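Long-range contacts in putative GntR-family transcriptional regulator (Bordetella bronchiseptica RB50, PDB 3CNV), which probably regulates transcription as a GntR-family repressor or activator whose UTRA domain senses a small-molecule effector and passes the signal to a DNA-binding domain: residues L24-L29 with V48-Q53; D65-G70 with V145-Y150; F96-V101 with S135-D140. One frame throughout, in Å; residues are numbered along the deposited sequence.

Interaction 1: L24-L29 with V48-Q53; sequences LECRRL and VTIRRQ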
loop_
_atom_site.group_PDB
_atom_site.type_symbol
_atom_site.label_atom_id
_atom_site.label_comp_id
_atom_site.label_asym_id
_atom_site.label_seq_id
_atom_site.Cartn_x
_atom_site.Cartn_y
_atom_site.Cartn_z
ATOM N N LEU C 24 -19.394 -3.185 23.123
ATOM C CA LEU C 24 -20.033 -2.185 23.970
ATOM C C LEU C 24 -21.550 -2.011 23.640
ATOM O O LEU C 24 -22.395 -1.776 24.477
ATOM C CB LEU C 24 -19.262 -0.875 23.783
ATOM C CG LEU C 24 -18.173 -0.423 24.716
ATOM C CD1 LEU C 24 -17.313 -1.435 25.455
ATOM C CD2 LEU C 24 -17.458 0.748 24.007
ATOM N N GLU C 25 -21.826 -2.100 22.364
ATOM C CA GLU C 25 -23.146 -1.923 21.806
ATOM C C GLU C 25 -23.323 -2.800 20.615
ATOM O O GLU C 25 -22.380 -3.021 19.834
ATOM C CB GLU C 25 -23.354 -0.483 21.367
ATOM C CG GLU C 25 -23.299 0.543 22.520
ATOM C CD GLU C 25 -23.449 1.965 22.011
ATOM O OE1 GLU C 25 -24.417 2.200 21.240
ATOM O OE2 GLU C 25 -22.606 2.830 22.351
ATOM N N CYS C 26 -24.563 -3.221 20.431
ATOM C CA CYS C 26 -24.940 -4.000 19.258
ATOM C C CYS C 26 -26.431 -3.869 19.022
ATOM O O CYS C 26 -27.210 -4.148 19.904
ATOM C CB CYS C 26 -24.558 -5.476 19.498
ATOM S SG CYS C 26 -24.806 -6.594 18.092
ATOM N N ARG C 27 -26.806 -3.353 17.863
ATOM C CA ARG C 27 -28.207 -3.015 17.550
ATOM C C ARG C 27 -28.402 -3.137 16.046
ATOM O O ARG C 27 -27.460 -2.977 15.305
ATOM C CB ARG C 27 -28.534 -1.521 17.823
ATOM C CG ARG C 27 -28.600 -1.129 19.167
ATOM C CD ARG C 27 -28.978 0.355 19.205
ATOM N NE ARG C 27 -27.927 1.146 18.567
ATOM C CZ ARG C 27 -28.085 2.385 18.099
ATOM N NH1 ARG C 27 -29.267 2.991 18.175
ATOM N NH2 ARG C 27 -27.057 3.015 17.540
ATOM N N ARG C 28 -29.643 -3.346 15.638
ATOM C CA ARG C 28 -30.010 -3.166 14.242
ATOM C C ARG C 28 -30.753 -1.843 14.116
ATOM O O ARG C 28 -31.476 -1.455 15.004
ATOM C CB ARG C 28 -30.813 -4.350 13.719
ATOM C CG ARG C 28 -29.880 -5.505 13.457
ATOM C CD ARG C 28 -30.597 -6.823 13.410
ATOM N NE ARG C 28 -29.805 -7.891 12.783
ATOM C CZ ARG C 28 -28.840 -8.578 13.392
ATOM N NH1 ARG C 28 -28.515 -8.330 14.663
ATOM N NH2 ARG C 28 -28.202 -9.529 12.725
ATOM N N LEU C 29 -30.508 -1.149 13.024
ATOM C CA LEU C 29 -31.199 0.078 12.737
ATOM C C LEU C 29 -31.287 0.432 11.271
ATOM O O LEU C 29 -30.661 -0.177 10.409
ATOM C CB LEU C 29 -30.594 1.241 13.500
ATOM C CG LEU C 29 -29.076 1.353 13.548
ATOM C CD1 LEU C 29 -28.478 2.138 12.386
ATOM C CD2 LEU C 29 -28.722 2.005 14.941
ATOM N N VAL C 48 -26.727 -3.649 10.752
ATOM C CA VAL C 48 -26.300 -3.998 12.103
ATOM C C VAL C 48 -25.199 -3.026 12.451
ATOM O O VAL C 48 -24.292 -2.750 11.634
ATOM C CB VAL C 48 -25.687 -5.395 12.173
ATOM C CG1 VAL C 48 -25.235 -5.737 13.679
ATOM C CG2 VAL C 48 -26.636 -6.393 11.637
ATOM N N THR C 49 -25.276 -2.500 13.654
ATOM C CA THR C 49 -24.197 -1.696 14.145
ATOM C C THR C 49 -23.645 -2.230 15.445
ATOM O O THR C 49 -24.358 -2.656 16.340
ATOM C CB THR C 49 -24.608 -0.183 14.281
ATOM O OG1 THR C 49 -23.409 0.632 14.335
ATOM C CG2 THR C 49 -25.514 0.037 15.541
ATOM N N ILE C 50 -22.318 -2.197 15.494
ATOM C CA ILE C 50 -21.574 -2.586 16.665
ATOM C C ILE C 50 -20.643 -1.452 17.076
ATOM O O ILE C 50 -20.014 -0.780 16.240
ATOM C CB ILE C 50 -20.683 -3.819 16.306
ATOM C CG1 ILE C 50 -21.543 -4.963 15.700
ATOM C CG2 ILE C 50 -19.799 -4.244 17.496
ATOM C CD1 ILE C 50 -20.692 -6.076 15.047
ATOM N N ARG C 51 -20.611 -1.209 18.366
ATOM C CA ARG C 51 -19.523 -0.467 19.003
ATOM C C ARG C 51 -18.630 -1.386 19.811
ATOM O O ARG C 51 -19.108 -2.220 20.616
ATOM C CB ARG C 51 -20.068 0.654 19.876
ATOM C CG ARG C 51 -18.906 1.451 20.469
ATOM C CD ARG C 51 -19.328 2.643 21.181
ATOM N NE ARG C 51 -19.667 3.688 20.239
ATOM C CZ ARG C 51 -19.925 4.923 20.619
ATOM N NH1 ARG C 51 -19.870 5.226 21.933
ATOM N NH2 ARG C 51 -20.216 5.840 19.695
ATOM N N ARG C 52 -17.327 -1.271 19.599
ATOM C CA ARG C 52 -16.399 -2.042 20.458
ATOM C C ARG C 52 -15.196 -1.257 20.912
ATOM O O ARG C 52 -14.792 -0.295 20.289
ATOM C CB ARG C 52 -15.973 -3.349 19.792
ATOM C CG ARG C 52 -15.251 -3.243 18.622
ATOM C CD ARG C 52 -13.750 -3.209 18.915
ATOM N NE ARG C 52 -13.126 -3.265 17.630
ATOM C CZ ARG C 52 -12.831 -4.376 16.974
ATOM N NH1 ARG C 52 -12.988 -5.549 17.556
ATOM N NH2 ARG C 52 -12.298 -4.285 15.763
ATOM N N GLN C 53 -14.613 -1.737 21.993
ATOM C CA GLN C 53 -13.370 -1.171 22.509
ATOM C C GLN C 53 -12.231 -2.181 22.315
ATOM O O GLN C 53 -12.299 -3.332 22.745
ATOM C CB GLN C 53 -13.598 -0.823 24.018
ATOM C CG GLN C 53 -12.431 -0.169 24.814
ATOM C CD GLN C 53 -12.651 -0.254 26.300
ATOM O OE1 GLN C 53 -12.553 -1.303 26.883
ATOM N NE2 GLN C 53 -12.924 0.879 26.926
HETATM O O HOH W 1 -20.944 3.267 24.298
#
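V48 lies on the same face of the sheet as R28, its antiparallel non-hydrogen-bonded partner. The flat guanidinium of R28 turns one face to V48, and CG2 of V48 sits over its centre, 3.6 Å from R28 CZ. R28 also donates through NH1 to the carbonyl of L76. T49 pairs with R27 by two backbone bonds. T49 N gives a nearly straight bond to R27 O at 2.8 Å, and R27 N returns one to T49 O. The side chain of T49 points to the other face, where its CG2 meets L29 CD2 at 3.8 Å and lies obliquely to the R27 guanidinium. Its hydroxyl OG1 hydrogen-bonds L66 O of the next strand. I50 stands opposite C26, and its CA lies 3.3 Å from E25 O in a CA-H...O contact. The two side chains meet loosely, both packing on L81 of helix 78-83. R51 N donates to E25 O, and R51 O accepts from both L24 N (2.7 Å) and E25 N (3.2 Å), which reach it from the same face of the carbonyl plane. R51 CG is anti to its backbone N (chi1 -177°), which starts its chain beside that of E25. E25 OE2 lies over one face of the guanidinium, 3.7 Å from R51 NH1, so this long salt bridge rests on charge alone. A water that donates to OE2 also accepts a weak bond from NH1. R51 NE and NH2 form salt bridges with D65 and E115. At Q53, CB touches L24 CD1 at 4.0 Å. L24 and E25 both face R51, which makes a classic beta bulge between the outermost strand of this chain's antiparallel UTRA sheet and its neighbour.

Interaction 2: D65-G70 with V145-Y150; sequences DLWLPG and VRRGLY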
loop_
_atom_site.group_PDB
_atom_site.type_symbol
_atom_site.label_atom_id
_atom_site.label_comp_id
_atom_site.label_asym_id
_atom_site.label_seq_id
_atom_site.Cartn_x
_atom_site.Cartn_y
_atom_site.Cartn_z
ATOM N N ASP C 65 -16.809 2.011 15.809
ATOM C CA ASP C 65 -18.232 1.887 15.448
ATOM C C ASP C 65 -18.233 1.251 14.066
ATOM O O ASP C 65 -17.576 1.749 13.170
ATOM C CB ASP C 65 -18.995 3.220 15.379
ATOM C CG ASP C 65 -19.336 3.783 16.743
ATOM O OD1 ASP C 65 -19.627 2.993 17.640
ATOM O OD2 ASP C 65 -19.337 5.019 16.913
ATOM N N LEU C 66 -19.054 0.233 13.884
ATOM C CA LEU C 66 -19.137 -0.538 12.613
ATOM C C LEU C 66 -20.585 -0.558 12.175
ATOM O O LEU C 66 -21.497 -0.621 12.982
ATOM C CB LEU C 66 -18.731 -2.031 12.853
ATOM C CG LEU C 66 -17.381 -2.583 13.180
ATOM C CD1 LEU C 66 -16.923 -2.265 14.623
ATOM C CD2 LEU C 66 -17.519 -4.064 12.876
ATOM N N TRP C 67 -20.780 -0.588 10.874
ATOM C CA TRP C 67 -22.103 -0.713 10.292
ATOM C C TRP C 67 -21.959 -1.770 9.172
ATOM O O TRP C 67 -21.113 -1.658 8.289
ATOM C CB TRP C 67 -22.555 0.604 9.644
ATOM C CG TRP C 67 -22.862 1.742 10.576
ATOM C CD1 TRP C 67 -24.077 2.085 11.076
ATOM C CD2 TRP C 67 -21.927 2.667 11.122
ATOM N NE1 TRP C 67 -23.958 3.175 11.888
ATOM C CE2 TRP C 67 -22.635 3.538 11.950
ATOM C CE3 TRP C 67 -20.561 2.846 10.980
ATOM C CZ2 TRP C 67 -22.011 4.598 12.628
ATOM C CZ3 TRP C 67 -19.947 3.866 11.654
ATOM C CH2 TRP C 67 -20.658 4.730 12.489
ATOM N N LEU C 68 -22.809 -2.751 9.222
ATOM C CA LEU C 68 -22.846 -3.866 8.292
ATOM C C LEU C 68 -24.234 -4.059 7.669
ATOM O O LEU C 68 -25.228 -3.937 8.335
ATOM C CB LEU C 68 -22.446 -5.115 9.039
ATOM C CG LEU C 68 -21.126 -5.067 9.834
ATOM C CD1 LEU C 68 -21.124 -6.122 10.928
ATOM C CD2 LEU C 68 -19.981 -5.318 8.836
ATOM N N PRO C 69 -24.284 -4.393 6.368
ATOM C CA PRO C 69 -25.607 -4.566 5.712
ATOM C C PRO C 69 -26.436 -5.712 6.383
ATOM O O PRO C 69 -25.957 -6.827 6.555
ATOM C CB PRO C 69 -25.245 -4.875 4.277
ATOM C CG PRO C 69 -23.762 -5.292 4.303
ATOM C CD PRO C 69 -23.146 -4.681 5.475
ATOM N N GLY C 70 -27.638 -5.385 6.827
ATOM C CA GLY C 70 -28.456 -6.323 7.625
ATOM C C GLY C 70 -28.589 -7.628 6.859
ATOM O O GLY C 70 -28.511 -8.704 7.424
ATOM N N VAL C 145 -18.602 -0.477 6.992
ATOM C CA VAL C 145 -18.191 0.863 7.346
ATOM C C VAL C 145 -17.723 0.833 8.759
ATOM O O VAL C 145 -18.405 0.341 9.633
ATOM C CB VAL C 145 -19.302 1.936 7.214
ATOM C CG1 VAL C 145 -18.785 3.339 7.754
ATOM C CG2 VAL C 145 -19.763 2.109 5.756
ATOM N N ARG C 146 -16.515 1.300 8.988
ATOM C CA ARG C 146 -16.023 1.358 10.357
ATOM C C ARG C 146 -15.349 2.712 10.615
ATOM O O ARG C 146 -14.510 3.161 9.808
ATOM C CB ARG C 146 -15.013 0.190 10.586
ATOM C CG ARG C 146 -14.445 0.119 12.004
ATOM C CD ARG C 146 -13.422 -1.014 12.212
ATOM N NE ARG C 146 -13.934 -2.341 11.899
ATOM C CZ ARG C 146 -13.360 -3.491 12.211
ATOM N NH1 ARG C 146 -12.148 -3.517 12.767
ATOM N NH2 ARG C 146 -13.975 -4.628 11.886
ATOM N N ARG C 147 -15.753 3.373 11.716
ATOM C CA ARG C 147 -15.107 4.516 12.206
ATOM C C ARG C 147 -14.414 4.229 13.516
ATOM O O ARG C 147 -15.041 3.846 14.531
ATOM C CB ARG C 147 -16.050 5.667 12.450
ATOM C CG ARG C 147 -15.242 6.834 13.053
ATOM C CD ARG C 147 -16.109 8.045 13.441
ATOM N NE ARG C 147 -17.471 7.676 13.815
ATOM C CZ ARG C 147 -17.876 7.317 15.042
ATOM N NH1 ARG C 147 -17.026 7.237 16.049
ATOM N NH2 ARG C 147 -19.160 7.029 15.245
ATOM N N GLY C 148 -13.090 4.384 13.464
ATOM C CA GLY C 148 -12.279 4.148 14.604
ATOM C C GLY C 148 -11.752 5.448 15.203
ATOM O O GLY C 148 -11.400 6.394 14.519
ATOM N N LEU C 149 -11.676 5.455 16.503
ATOM C CA LEU C 149 -11.058 6.562 17.201
ATOM C C LEU C 149 -9.996 5.953 18.074
ATOM O O LEU C 149 -10.299 5.160 18.959
ATOM C CB LEU C 149 -12.094 7.380 18.018
ATOM C CG LEU C 149 -13.087 8.275 17.263
ATOM C CD1 LEU C 149 -14.273 8.501 18.237
ATOM C CD2 LEU C 149 -12.450 9.642 16.780
ATOM N N TYR C 150 -8.771 6.402 17.827
ATOM C CA TYR C 150 -7.573 5.836 18.380
ATOM C C TYR C 150 -6.895 6.848 19.254
ATOM O O TYR C 150 -6.665 8.004 18.890
ATOM C CB TYR C 150 -6.566 5.463 17.279
ATOM C CG TYR C 150 -6.976 4.387 16.296
ATOM C CD1 TYR C 150 -8.207 4.401 15.655
ATOM C CD2 TYR C 150 -6.098 3.395 15.951
ATOM C CE1 TYR C 150 -8.542 3.423 14.686
ATOM C CE2 TYR C 150 -6.428 2.390 14.987
ATOM C CZ TYR C 150 -7.667 2.415 14.380
ATOM O OH TYR C 150 -7.945 1.453 13.451
#
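D65 and R147 start from different first torsions: D65 CG is anti to its carbonyl carbon (chi1 -76°), while R147 CG is anti to its backbone N (chi1 177°). The R147 chain then bends at its third torsion. The two side chains run side by side and point the same way. D65 OD2 reaches R147 NH2 at 2.6 Å in a salt bridge. The hydrogen bond within it is weak and bent at the hydrogen, and the carboxylate and guanidinium planes stand 81° apart. D65 CB lies over one face of the same guanidinium. The backbones of D65 and R147 also exchange two hydrogen bonds, and W67 and V145 do the same. W67 N donates to V145 O at 2.8 Å. The indole of W67 lies on the same sheet face as D65. Its CE3 packs on V145 CG1 at 3.7 Å, and R147 NH2 comes to the ring edge at CH2, near the ring plane. On the other face, L66 and R146 form the non-hydrogen-bonded pair. L66 CG lies 3.7 Å from R146 NE, oblique to the guanidinium. R146 NH2 makes a salt bridge to E144, and NH1 hydrogen-bonds a bound citrate, which probably came from the crystallisation liquor. L66 also packs on L88 and F92 of helix 88-96. D65 OD1 is held by R51 of the neighbouring strand. One carboxylate thus answers arginines on both flanking strands, which probably favours its charged form and ties three strands together.

Interaction 3: F96-V101 with S135-D140; sequences FGVSMV and SYTYGD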
loop_
_atom_site.group_PDB
_atom_site.type_symbol
_atom_site.label_atom_id
_atom_site.label_comp_id
_atom_site.label_asym_id
_atom_site.label_seq_id
_atom_site.Cartn_x
_atom_site.Cartn_y
_atom_site.Cartn_z
ATOM N N PHE C 96 -19.792 -15.868 8.255
ATOM C CA PHE C 96 -20.643 -15.150 7.288
ATOM C C PHE C 96 -20.108 -15.227 5.852
ATOM O O PHE C 96 -20.801 -14.839 4.935
ATOM C CB PHE C 96 -20.924 -13.662 7.757
ATOM C CG PHE C 96 -21.621 -13.579 9.110
ATOM C CD1 PHE C 96 -23.002 -13.648 9.203
ATOM C CD2 PHE C 96 -20.893 -13.557 10.305
ATOM C CE1 PHE C 96 -23.633 -13.658 10.442
ATOM C CE2 PHE C 96 -21.516 -13.543 11.550
ATOM C CZ PHE C 96 -22.884 -13.597 11.634
ATOM N N GLY C 97 -18.910 -15.785 5.669
ATOM C CA GLY C 97 -18.292 -15.958 4.334
ATOM C C GLY C 97 -17.978 -14.627 3.671
ATOM O O GLY C 97 -18.037 -14.477 2.449
ATOM N N VAL C 98 -17.669 -13.627 4.499
ATOM C CA VAL C 98 -17.279 -12.303 3.970
ATOM C C VAL C 98 -15.797 -12.003 4.196
ATOM O O VAL C 98 -15.374 -11.840 5.309
ATOM C CB VAL C 98 -18.194 -11.246 4.606
ATOM C CG1 VAL C 98 -17.745 -9.827 4.233
ATOM C CG2 VAL C 98 -19.649 -11.552 4.203
ATOM N N SER C 99 -14.996 -12.019 3.112
ATOM C CA SER C 99 -13.551 -11.759 3.169
ATOM C C SER C 99 -13.259 -10.472 2.464
ATOM O O SER C 99 -13.642 -10.277 1.328
ATOM C CB SER C 99 -12.679 -12.790 2.435
ATOM O OG SER C 99 -12.901 -14.094 2.883
HETATM N N MSE C 100 -12.600 -9.592 3.184
HETATM C CA MSE C 100 -12.242 -8.266 2.648
HETATM C C MSE C 100 -10.927 -8.315 1.841
HETATM O O MSE C 100 -9.849 -8.803 2.299
HETATM C CB MSE C 100 -12.130 -7.266 3.771
HETATM C CG MSE C 100 -13.230 -7.282 4.798
HETATM SE SE MSE C 100 -14.977 -6.957 3.970
HETATM C CE MSE C 100 -16.041 -7.017 5.679
ATOM N N VAL C 101 -10.995 -7.776 0.636
ATOM C CA VAL C 101 -9.856 -7.695 -0.240
ATOM C C VAL C 101 -9.185 -6.332 -0.227
ATOM O O VAL C 101 -7.988 -6.218 -0.494
ATOM C CB VAL C 101 -10.279 -8.083 -1.716
ATOM C CG1 VAL C 101 -10.970 -9.409 -1.693
ATOM C CG2 VAL C 101 -11.199 -7.059 -2.282
ATOM N N SER C 135 -14.714 -1.097 3.791
ATOM C CA SER C 135 -14.066 -2.352 3.412
ATOM C C SER C 135 -14.885 -3.024 2.351
ATOM O O SER C 135 -16.140 -3.003 2.339
ATOM C CB SER C 135 -13.969 -3.337 4.604
ATOM O OG SER C 135 -13.350 -2.687 5.626
ATOM N N TYR C 136 -14.156 -3.629 1.438
ATOM C CA TYR C 136 -14.726 -4.212 0.232
ATOM C C TYR C 136 -14.414 -5.701 0.118
ATOM O O TYR C 136 -13.356 -6.171 0.495
ATOM C CB TYR C 136 -14.219 -3.470 -1.045
ATOM C CG TYR C 136 -14.607 -2.014 -1.121
ATOM C CD1 TYR C 136 -15.709 -1.621 -1.826
ATOM C CD2 TYR C 136 -13.880 -1.034 -0.456
ATOM C CE1 TYR C 136 -16.110 -0.287 -1.850
ATOM C CE2 TYR C 136 -14.259 0.316 -0.505
ATOM C CZ TYR C 136 -15.390 0.658 -1.161
ATOM O OH TYR C 136 -15.843 1.967 -1.218
ATOM N N THR C 137 -15.380 -6.437 -0.381
ATOM C CA THR C 137 -15.163 -7.800 -0.777
ATOM C C THR C 137 -14.901 -7.753 -2.276
ATOM O O THR C 137 -14.937 -6.692 -2.923
ATOM C CB THR C 137 -16.384 -8.751 -0.450
ATOM O OG1 THR C 137 -17.568 -8.379 -1.202
ATOM C CG2 THR C 137 -16.749 -8.699 0.999
ATOM N N TYR C 138 -14.646 -8.908 -2.819
ATOM C CA TYR C 138 -14.617 -9.102 -4.310
ATOM C C TYR C 138 -15.673 -8.358 -5.173
ATOM O O TYR C 138 -16.857 -8.293 -4.893
ATOM C CB TYR C 138 -14.517 -10.632 -4.598
ATOM C CG TYR C 138 -13.111 -11.136 -4.166
ATOM C CD1 TYR C 138 -11.962 -10.847 -4.945
ATOM C CD2 TYR C 138 -12.916 -11.851 -3.001
ATOM C CE1 TYR C 138 -10.668 -11.264 -4.560
ATOM C CE2 TYR C 138 -11.612 -12.268 -2.589
ATOM C CZ TYR C 138 -10.492 -11.968 -3.378
ATOM O OH TYR C 138 -9.197 -12.344 -3.011
ATOM N N GLY C 139 -15.182 -7.787 -6.247
ATOM C CA GLY C 139 -16.055 -7.123 -7.181
ATOM C C GLY C 139 -16.351 -5.724 -6.717
ATOM O O GLY C 139 -17.314 -5.111 -7.169
ATOM N N ASP C 140 -15.535 -5.233 -5.798
ATOM C CA ASP C 140 -15.677 -3.854 -5.238
ATOM C C ASP C 140 -17.008 -3.625 -4.518
ATOM O O ASP C 140 -17.686 -2.549 -4.654
ATOM C CB ASP C 140 -15.502 -2.798 -6.351
ATOM C CG ASP C 140 -14.055 -2.592 -6.691
ATOM O OD1 ASP C 140 -13.257 -2.489 -5.732
ATOM O OD2 ASP C 140 -13.725 -2.583 -7.887
#
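M100 and V101 cross the end of strand 127-137, with the two touching backbones running about 92° apart and V101 N donating to Y136 O at 2.9 Å. M100 CA makes a CA-H...O contact with the same oxygen, Y136 O, at 3.2 Å. This oxygen therefore has two partners from the loop. M100 is a selenomethionine. Its chain bends at the second torsion (chi2 -59°), and SE lies 3.8 Å from S135 CB and 3.9 Å from T137 CG2. That methyl group is shared: V98 CG1 approaches it at 3.6 Å and S99 O at 3.5 Å. V101 points toward the strand and places CG2 against the T137 backbone. Its CG1 lies over one face of the Y138 ring in a CH-pi contact, but the modelled spacing is too tight to be trusted in detail. V101 and Y138 also pack on a second subunit, at R158 and A9. The S135 hydroxyl bonds to E144 on the adjacent strand. Beside one conventional backbone bond, the loop meets the strand end mainly through the T137 methyl, the selenium and the V101 side chain, so the junction is chiefly apolar.

Overall arrangement
All three contacts lie in the UTRA domain and reach one six-stranded antiparallel sheet. Interaction 1 pairs an outermost strand of this chain, 20-30, with 46-56. Interaction 2 pairs the central strands 59-69 and 141-150. Their centres are 9 Å apart and they touch, since 46-56 and 59-69 are neighbours, bridged by R51 with D65 and T49 with L66. Interaction 3 lies further across, its centre about 15 Å from that of interaction 2 and 20 Å from that of interaction 1. Along the chain, interaction 1 closes first, and interaction 3 is nested inside the loop closed by interaction 2. R52 and R146, from interactions 1 and 2, both bind the citrate, consistent with an effector pocket there.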